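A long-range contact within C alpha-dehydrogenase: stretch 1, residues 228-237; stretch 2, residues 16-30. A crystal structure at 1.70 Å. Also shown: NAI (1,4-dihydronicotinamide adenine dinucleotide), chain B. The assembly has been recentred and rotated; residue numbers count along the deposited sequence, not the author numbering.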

ATOM      1  N   GLY A 228      26.711   4.221   1.264  1.00 86.79           N
ATOM      2  CA  GLY A 228      27.038   4.649   2.613  1.00 86.98           C
ATOM      3  C   GLY A 228      26.240   3.899   3.662  1.00 86.72           C
ATOM      4  O   GLY A 228      26.492   4.036   4.861  1.00114.34           O
ATOM      5  N   PHE A 229      25.273   3.104   3.213  1.00 73.06           N
ATOM      6  CA  PHE A 229      24.452   2.313   4.119  1.00 75.35           C
ATOM      7  C   PHE A 229      25.272   1.278   4.877  1.00 81.63           C
ATOM      8  O   PHE A 229      26.012   0.500   4.275  1.00116.15           O
ATOM      9  CB  PHE A 229      23.337   1.597   3.355  1.00 73.87           C
ATOM     10  CG  PHE A 229      22.769   0.417   4.091  1.00 92.36           C
ATOM     11  CD1 PHE A 229      23.162  -0.873   3.772  1.00109.75           C
ATOM     12  CD2 PHE A 229      21.857   0.599   5.115  1.00 97.06           C
ATOM     13  CE1 PHE A 229      22.645  -1.959   4.453  1.00116.99           C
ATOM     14  CE2 PHE A 229      21.340  -0.484   5.799  1.00 96.43           C
ATOM     15  CZ  PHE A 229      21.734  -1.762   5.468  1.00115.76           C
ATOM     16  N   ASP A 230      25.132   1.279   6.198  1.00 70.95           N
ATOM     17  CA  ASP A 230      25.664   0.210   7.031  1.00 77.57           C
ATOM     18  C   ASP A 230      24.551  -0.295   7.952  1.00 62.20           C
ATOM     19  O   ASP A 230      23.876   0.507   8.594  1.00 66.87           O
ATOM     20  CB  ASP A 230      26.865   0.688   7.845  1.00 86.81           C
ATOM     21  CG  ASP A 230      27.586  -0.452   8.532  1.00117.61           C
ATOM     22  OD1 ASP A 230      27.269  -0.736   9.703  1.00116.07           O
ATOM     23  OD2 ASP A 230      28.464  -1.072   7.895  1.00146.28           O
ATOM     24  N   PRO A 231      24.342  -1.624   8.005  1.00 39.57           N
ATOM     25  CA  PRO A 231      23.244  -2.171   8.817  1.00 33.69           C
ATOM     26  C   PRO A 231      23.311  -1.749  10.284  1.00 34.17           C
ATOM     27  O   PRO A 231      22.272  -1.492  10.895  1.00 34.84           O
ATOM     28  CB  PRO A 231      23.427  -3.687   8.677  1.00 30.46           C
ATOM     29  CG  PRO A 231      24.115  -3.859   7.374  1.00 38.14           C
ATOM     30  CD  PRO A 231      25.023  -2.679   7.232  1.00 43.23           C
ATOM     31  N   VAL A 232      24.511  -1.672  10.843  1.00 44.94           N
ATOM     32  CA  VAL A 232      24.649  -1.248  12.227  1.00 47.67           C
ATOM     33  C   VAL A 232      24.262   0.223  12.344  1.00 46.55           C
ATOM     34  O   VAL A 232      23.556   0.607  13.274  1.00 38.30           O
ATOM     35  CB  VAL A 232      26.082  -1.491  12.750  1.00 49.93           C
ATOM     36  CG1 VAL A 232      26.351  -0.693  14.023  1.00 50.16           C
ATOM     37  CG2 VAL A 232      26.290  -2.980  13.003  1.00 42.17           C
ATOM     38  N   ASP A 233      24.701   1.040  11.388  1.00 43.69           N
ATOM     39  CA  ASP A 233      24.342   2.455  11.382  1.00 41.17           C
ATOM     40  C   ASP A 233      22.828   2.634  11.305  1.00 43.53           C
ATOM     41  O   ASP A 233      22.252   3.420  12.056  1.00 40.00           O
ATOM     42  CB  ASP A 233      25.011   3.187  10.214  1.00 41.12           C
ATOM     43  CG  ASP A 233      26.507   3.365  10.409  1.00 63.48           C
ATOM     44  OD1 ASP A 233      26.999   3.149  11.536  1.00 66.92           O
ATOM     45  OD2 ASP A 233      27.192   3.734   9.432  1.00 79.61           O
ATOM     46  N   LEU A 234      22.180   1.906  10.400  1.00 36.03           N
ATOM     47  CA  LEU A 234      20.728   1.987  10.280  1.00 30.88           C
ATOM     48  C   LEU A 234      20.066   1.425  11.529  1.00 35.57           C
ATOM     49  O   LEU A 234      18.969   1.838  11.901  1.00 36.16           O
ATOM     50  CB  LEU A 234      20.230   1.227   9.042  1.00 36.67           C
ATOM     51  CG  LEU A 234      19.409   1.941   7.954  1.00 50.61           C
ATOM     52  CD1 LEU A 234      18.414   0.963   7.352  1.00 40.97           C
ATOM     53  CD2 LEU A 234      18.673   3.191   8.423  1.00 49.66           C
ATOM     54  N   GLY A 235      20.739   0.479  12.177  1.00 40.75           N
ATOM     55  CA  GLY A 235      20.248  -0.075  13.424  1.00 36.70           C
ATOM     56  C   GLY A 235      20.186   0.985  14.508  1.00 38.33           C
ATOM     57  O   GLY A 235      19.273   0.993  15.332  1.00 33.86           O
ATOM     58  N   ARG A 236      21.156   1.892  14.505  1.00 37.81           N
ATOM     59  CA  ARG A 236      21.188   2.962  15.491  1.00 34.74           C
ATOM     60  C   ARG A 236      20.113   4.008  15.216  1.00 44.42           C
ATOM     61  O   ARG A 236      19.568   4.599  16.147  1.00 37.99           O
ATOM     62  CB  ARG A 236      22.575   3.606  15.524  1.00 38.44           C
ATOM     63  CG  ARG A 236      23.610   2.691  16.136  1.00 49.19           C
ATOM     64  CD  ARG A 236      25.019   3.230  16.018  1.00 55.15           C
ATOM     65  NE  ARG A 236      25.942   2.393  16.781  1.00 54.10           N
ATOM     66  CZ  ARG A 236      27.146   2.002  16.371  1.00 59.23           C
ATOM     67  NH1 ARG A 236      27.620   2.364  15.186  1.00 64.05           N
ATOM     68  NH2 ARG A 236      27.886   1.239  17.165  1.00 67.78           N
ATOM     69  N   VAL A 237      19.809   4.234  13.942  1.00 57.13           N
ATOM     70  CA  VAL A 237      18.705   5.113  13.570  1.00 50.07           C
ATOM     71  C   VAL A 237      17.411   4.552  14.145  1.00 39.35           C
ATOM     72  O   VAL A 237      16.577   5.290  14.671  1.00 37.32           O
ATOM     73  CB  VAL A 237      18.578   5.262  12.033  1.00 46.70           C
ATOM     74  CG1 VAL A 237      17.312   6.036  11.656  1.00 44.86           C
ATOM     75  CG2 VAL A 237      19.807   5.945  11.463  1.00 45.71           C
TER
HETATM   76  PA  NAI B 500      18.978 -10.260   3.422  1.00 39.03           P
HETATM   77  O1A NAI B 500      18.995 -11.367   2.396  1.00 47.11           O
HETATM   78  O2A NAI B 500      20.426  -9.858   3.755  1.00 43.31           O
HETATM   79  O5B NAI B 500      18.251 -10.753   4.726  1.00 32.17           O
HETATM   80  C5B NAI B 500      16.951 -11.240   4.642  1.00 32.74           C
HETATM   81  C4B NAI B 500      16.726 -12.223   5.712  1.00 28.54           C
HETATM   82  O4B NAI B 500      15.284 -12.479   5.800  1.00 25.14           O
HETATM   83  C3B NAI B 500      17.384 -13.490   5.421  1.00 28.76           C
HETATM   84  O3B NAI B 500      18.099 -13.962   6.555  1.00 29.11           O
HETATM   85  C2B NAI B 500      16.328 -14.399   5.055  1.00 24.80           C
HETATM   86  O2B NAI B 500      16.670 -15.764   5.365  1.00 28.23           O
HETATM   87  C1B NAI B 500      15.187 -13.940   5.818  1.00 24.03           C
HETATM   88  N9A NAI B 500      13.927 -14.393   5.295  1.00 24.62           N
HETATM   89  C8A NAI B 500      13.492 -14.396   4.004  1.00 23.47           C
HETATM   90  N7A NAI B 500      12.256 -14.918   3.931  1.00 24.07           N
HETATM   91  C5A NAI B 500      11.847 -15.268   5.191  1.00 26.42           C
HETATM   92  C6A NAI B 500      10.710 -15.834   5.757  1.00 23.59           C
HETATM   93  N6A NAI B 500       9.582 -16.213   4.965  1.00 23.58           N
HETATM   94  N1A NAI B 500      10.661 -16.045   7.102  1.00 24.13           N
HETATM   95  C2A NAI B 500      11.692 -15.720   7.904  1.00 21.82           C
HETATM   96  N3A NAI B 500      12.807 -15.165   7.398  1.00 24.60           N
HETATM   97  C4A NAI B 500      12.916 -14.934   6.065  1.00 23.64           C
HETATM   98  O3  NAI B 500      18.194  -9.043   2.877  1.00 40.23           O
HETATM   99  PN  NAI B 500      18.504  -7.545   3.359  1.00 48.21           P
HETATM  100  O1N NAI B 500      19.908  -7.157   2.925  1.00 56.63           O
HETATM  101  O2N NAI B 500      17.436  -6.551   2.696  1.00 58.12           O
HETATM  102  O5D NAI B 500      18.396  -7.452   4.902  1.00 50.43           O
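Stretch 2 16-30: SGVALGQAKVLAEEA

The strongest polar link joins Arg-236 to Glu-29: Arg-236 NE donates to Glu-29 OE2 at 2.5 Å, the core of a salt bridge, and a weak hydrogen bond from Arg-236 NH2 reaches the same OE2 at 2.9 Å, so the carboxylate oxygen lies at the guanidinium edge, near its plane. Two waters add polar links. One donates to both Val-18 O (2.6 Å) and Pro-231 O (2.7 Å); the other accepts from Gln-22 NE2 (2.8 Å) and donates weakly to Leu-234 O (3.1 Å). Both backbones are helical here: helix 231-237, capped by Asp-230 OD1 accepting a weak bond from Val-232 N (3.1 Å), meets the helix that carries Val-18 to Ala-27 at a signed crossing angle of -61°, with axes 7.4 Å apart at closest approach; the N-to-C directions thus cross obliquely, nearer parallel than antiparallel. Glycines permit this closeness. The CA of Gly-21 lies 4.4 Å from that of Pro-231, and the CA of Gly-235 4.3 Å from that of Gln-22; a CB on Gly-21 would clash with Pro-231 O, and one on Gly-235 with Gly-21 O and Val-25 CG2. Around this crossing, Val-25 CG2 packs against Val-232 O (3.5 Å) and Val-232 CG1 (4.1 Å). Toward the start of stretch 2, Phe-229 CZ meets Val-18 CG2 obliquely at 3.6 Å, and Pro-231 CB rests 3.7 Å from Gly-17 O.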

ATOM      1  N   SER A  16      20.448 -12.035   8.956  1.00 30.75           N
ATOM      2  CA  SER A  16      21.232 -11.373   7.915  1.00 28.93           C
ATOM      3  C   SER A  16      20.824  -9.924   7.683  1.00 33.43           C
ATOM      4  O   SER A  16      19.758  -9.493   8.112  1.00 30.63           O
ATOM      5  CB  SER A  16      21.099 -12.152   6.599  1.00 45.51           C
ATOM      6  OG  SER A  16      21.968 -11.640   5.607  1.00 62.46           O
ATOM      7  N   GLY A  17      21.694  -9.181   7.009  1.00 30.19           N
ATOM      8  CA  GLY A  17      21.351  -7.883   6.448  1.00 34.30           C
ATOM      9  C   GLY A  17      20.852  -6.846   7.435  1.00 39.31           C
ATOM     10  O   GLY A  17      21.359  -6.735   8.552  1.00 32.71           O
ATOM     11  N   VAL A  18      19.852  -6.078   7.006  1.00 29.87           N
ATOM     12  CA  VAL A  18      19.303  -4.983   7.808  1.00 29.47           C
ATOM     13  C   VAL A  18      18.827  -5.459   9.172  1.00 27.66           C
ATOM     14  O   VAL A  18      19.101  -4.818  10.187  1.00 31.40           O
ATOM     15  CB  VAL A  18      18.127  -4.293   7.072  1.00 31.17           C
ATOM     16  CG1 VAL A  18      17.379  -3.332   7.994  1.00 36.26           C
ATOM     17  CG2 VAL A  18      18.639  -3.546   5.860  1.00 38.86           C
ATOM     18  N   ALA A  19      18.111  -6.578   9.198  1.00 24.67           N
ATOM     19  CA  ALA A  19      17.542  -7.069  10.450  1.00 26.09           C
ATOM     20  C   ALA A  19      18.631  -7.493  11.435  1.00 26.72           C
ATOM     21  O   ALA A  19      18.512  -7.254  12.634  1.00 28.44           O
ATOM     22  CB  ALA A  19      16.603  -8.218  10.186  1.00 30.04           C
ATOM     23  N   LEU A  20      19.684  -8.129  10.932  1.00 24.69           N
ATOM     24  CA  LEU A  20      20.809  -8.503  11.784  1.00 24.66           C
ATOM     25  C   LEU A  20      21.444  -7.250  12.379  1.00 29.52           C
ATOM     26  O   LEU A  20      21.842  -7.238  13.543  1.00 27.83           O
ATOM     27  CB  LEU A  20      21.845  -9.309  11.001  1.00 29.15           C
ATOM     28  CG  LEU A  20      23.154  -9.639  11.723  1.00 31.26           C
ATOM     29  CD1 LEU A  20      22.888 -10.361  13.032  1.00 30.75           C
ATOM     30  CD2 LEU A  20      24.048 -10.478  10.830  1.00 35.91           C
ATOM     31  N   GLY A  21      21.527  -6.193  11.579  1.00 29.53           N
ATOM     32  CA  GLY A  21      22.025  -4.915  12.052  1.00 29.60           C
ATOM     33  C   GLY A  21      21.181  -4.384  13.195  1.00 37.46           C
ATOM     34  O   GLY A  21      21.703  -3.843  14.169  1.00 34.92           O
ATOM     35  N   GLN A  22      19.867  -4.545  13.078  1.00 35.42           N
ATOM     36  CA  GLN A  22      18.961  -4.135  14.143  1.00 33.58           C
ATOM     37  C   GLN A  22      19.200  -4.983  15.389  1.00 28.79           C
ATOM     38  O   GLN A  22      19.313  -4.454  16.493  1.00 31.58           O
ATOM     39  CB  GLN A  22      17.506  -4.239  13.676  1.00 31.01           C
ATOM     40  CG  GLN A  22      17.169  -3.223  12.588  1.00 29.78           C
ATOM     41  CD  GLN A  22      15.778  -3.391  12.002  1.00 31.67           C
ATOM     42  OE1 GLN A  22      15.044  -4.314  12.353  1.00 27.07           O
ATOM     43  NE2 GLN A  22      15.415  -2.497  11.086  1.00 31.50           N
ATOM     44  N   ALA A  23      19.300  -6.294  15.202  1.00 29.62           N
ATOM     45  CA  ALA A  23      19.532  -7.217  16.310  1.00 29.53           C
ATOM     46  C   ALA A  23      20.816  -6.888  17.071  1.00 32.29           C
ATOM     47  O   ALA A  23      20.833  -6.884  18.308  1.00 33.91           O
ATOM     48  CB  ALA A  23      19.579  -8.651  15.796  1.00 30.29           C
ATOM     49  N   LYS A  24      21.890  -6.613  16.337  1.00 30.80           N
ATOM     50  CA  LYS A  24      23.181  -6.316  16.954  1.00 29.66           C
ATOM     51  C   LYS A  24      23.096  -5.097  17.860  1.00 35.83           C
ATOM     52  O   LYS A  24      23.561  -5.123  19.005  1.00 33.37           O
ATOM     53  CB  LYS A  24      24.248  -6.077  15.888  1.00 35.11           C
ATOM     54  CG  LYS A  24      24.744  -7.328  15.195  1.00 36.82           C
ATOM     55  CD  LYS A  24      25.848  -6.988  14.196  1.00 44.32           C
ATOM     56  CE  LYS A  24      26.343  -8.217  13.450  1.00 43.09           C
ATOM     57  NZ  LYS A  24      27.388  -7.879  12.442  1.00 64.67           N
ATOM     58  N   VAL A  25      22.510  -4.027  17.339  1.00 33.50           N
ATOM     59  CA  VAL A  25      22.398  -2.774  18.079  1.00 31.40           C
ATOM     60  C   VAL A  25      21.504  -2.939  19.300  1.00 35.00           C
ATOM     61  O   VAL A  25      21.806  -2.411  20.370  1.00 34.22           O
ATOM     62  CB  VAL A  25      21.849  -1.642  17.181  1.00 37.66           C
ATOM     63  CG1 VAL A  25      21.546  -0.385  17.993  1.00 34.53           C
ATOM     64  CG2 VAL A  25      22.841  -1.320  16.070  1.00 33.07           C
ATOM     65  N   LEU A  26      20.406  -3.673  19.151  1.00 31.87           N
ATOM     66  CA  LEU A  26      19.482  -3.859  20.263  1.00 29.63           C
ATOM     67  C   LEU A  26      20.097  -4.745  21.351  1.00 36.23           C
ATOM     68  O   LEU A  26      19.935  -4.476  22.544  1.00 34.54           O
ATOM     69  CB  LEU A  26      18.159  -4.454  19.765  1.00 32.64           C
ATOM     70  CG  LEU A  26      17.363  -3.545  18.819  1.00 31.97           C
ATOM     71  CD1 LEU A  26      16.195  -4.301  18.197  1.00 28.64           C
ATOM     72  CD2 LEU A  26      16.867  -2.302  19.539  1.00 38.42           C
ATOM     73  N   ALA A  27      20.819  -5.783  20.942  1.00 37.48           N
ATOM     74  CA  ALA A  27      21.420  -6.724  21.887  1.00 35.81           C
ATOM     75  C   ALA A  27      22.644  -6.142  22.589  1.00 33.81           C
ATOM     76  O   ALA A  27      22.862  -6.376  23.783  1.00 32.49           O
ATOM     77  CB  ALA A  27      21.801  -8.011  21.169  1.00 37.57           C
ATOM     78  N   GLU A  28      23.445  -5.384  21.848  1.00 35.23           N
ATOM     79  CA  GLU A  28      24.727  -4.906  22.356  1.00 34.28           C
ATOM     80  C   GLU A  28      24.599  -3.558  23.053  1.00 43.72           C
ATOM     81  O   GLU A  28      24.849  -3.453  24.253  1.00 62.24           O
ATOM     82  CB  GLU A  28      25.741  -4.817  21.218  1.00 40.48           C
ATOM     83  CG  GLU A  28      26.096  -6.170  20.625  1.00 37.11           C
ATOM     84  CD  GLU A  28      27.164  -6.082  19.554  1.00 41.19           C
ATOM     85  OE1 GLU A  28      28.317  -5.735  19.890  1.00 36.66           O
ATOM     86  OE2 GLU A  28      26.850  -6.358  18.374  1.00 42.25           O
ATOM     87  N   GLU A  29      24.206  -2.530  22.309  1.00 36.81           N
ATOM     88  CA  GLU A  29      24.109  -1.187  22.875  1.00 43.80           C
ATOM     89  C   GLU A  29      22.939  -1.060  23.843  1.00 47.02           C
ATOM     90  O   GLU A  29      23.118  -0.683  25.001  1.00 44.22           O
ATOM     91  CB  GLU A  29      23.963  -0.142  21.768  1.00 43.18           C
ATOM     92  CG  GLU A  29      25.086  -0.153  20.752  1.00 62.25           C
ATOM     93  CD  GLU A  29      24.894   0.888  19.672  1.00 76.08           C
ATOM     94  OE1 GLU A  29      24.210   1.901  19.932  1.00 90.93           O
ATOM     95  OE2 GLU A  29      25.425   0.690  18.561  1.00 77.70           O
ATOM     96  N   ALA A  30      21.739  -1.366  23.359  1.00 44.32           N
ATOM     97  CA  ALA A  30      20.528  -1.209  24.158  1.00 35.07           C
ATOM     98  C   ALA A  30      20.404  -2.274  25.241  1.00 38.64           C
ATOM     99  O   ALA A  30      19.587  -2.139  26.153  1.00 39.38           O
ATOM    100  CB  ALA A  30      19.305  -1.240  23.261  1.00 34.66           C
TER
HETATM  101  O   HOH W   1      19.786  -2.261  10.092  1.00 32.87           O
HETATM  102  O   HOH W   2      17.596  -0.730  10.768  1.00 34.67           O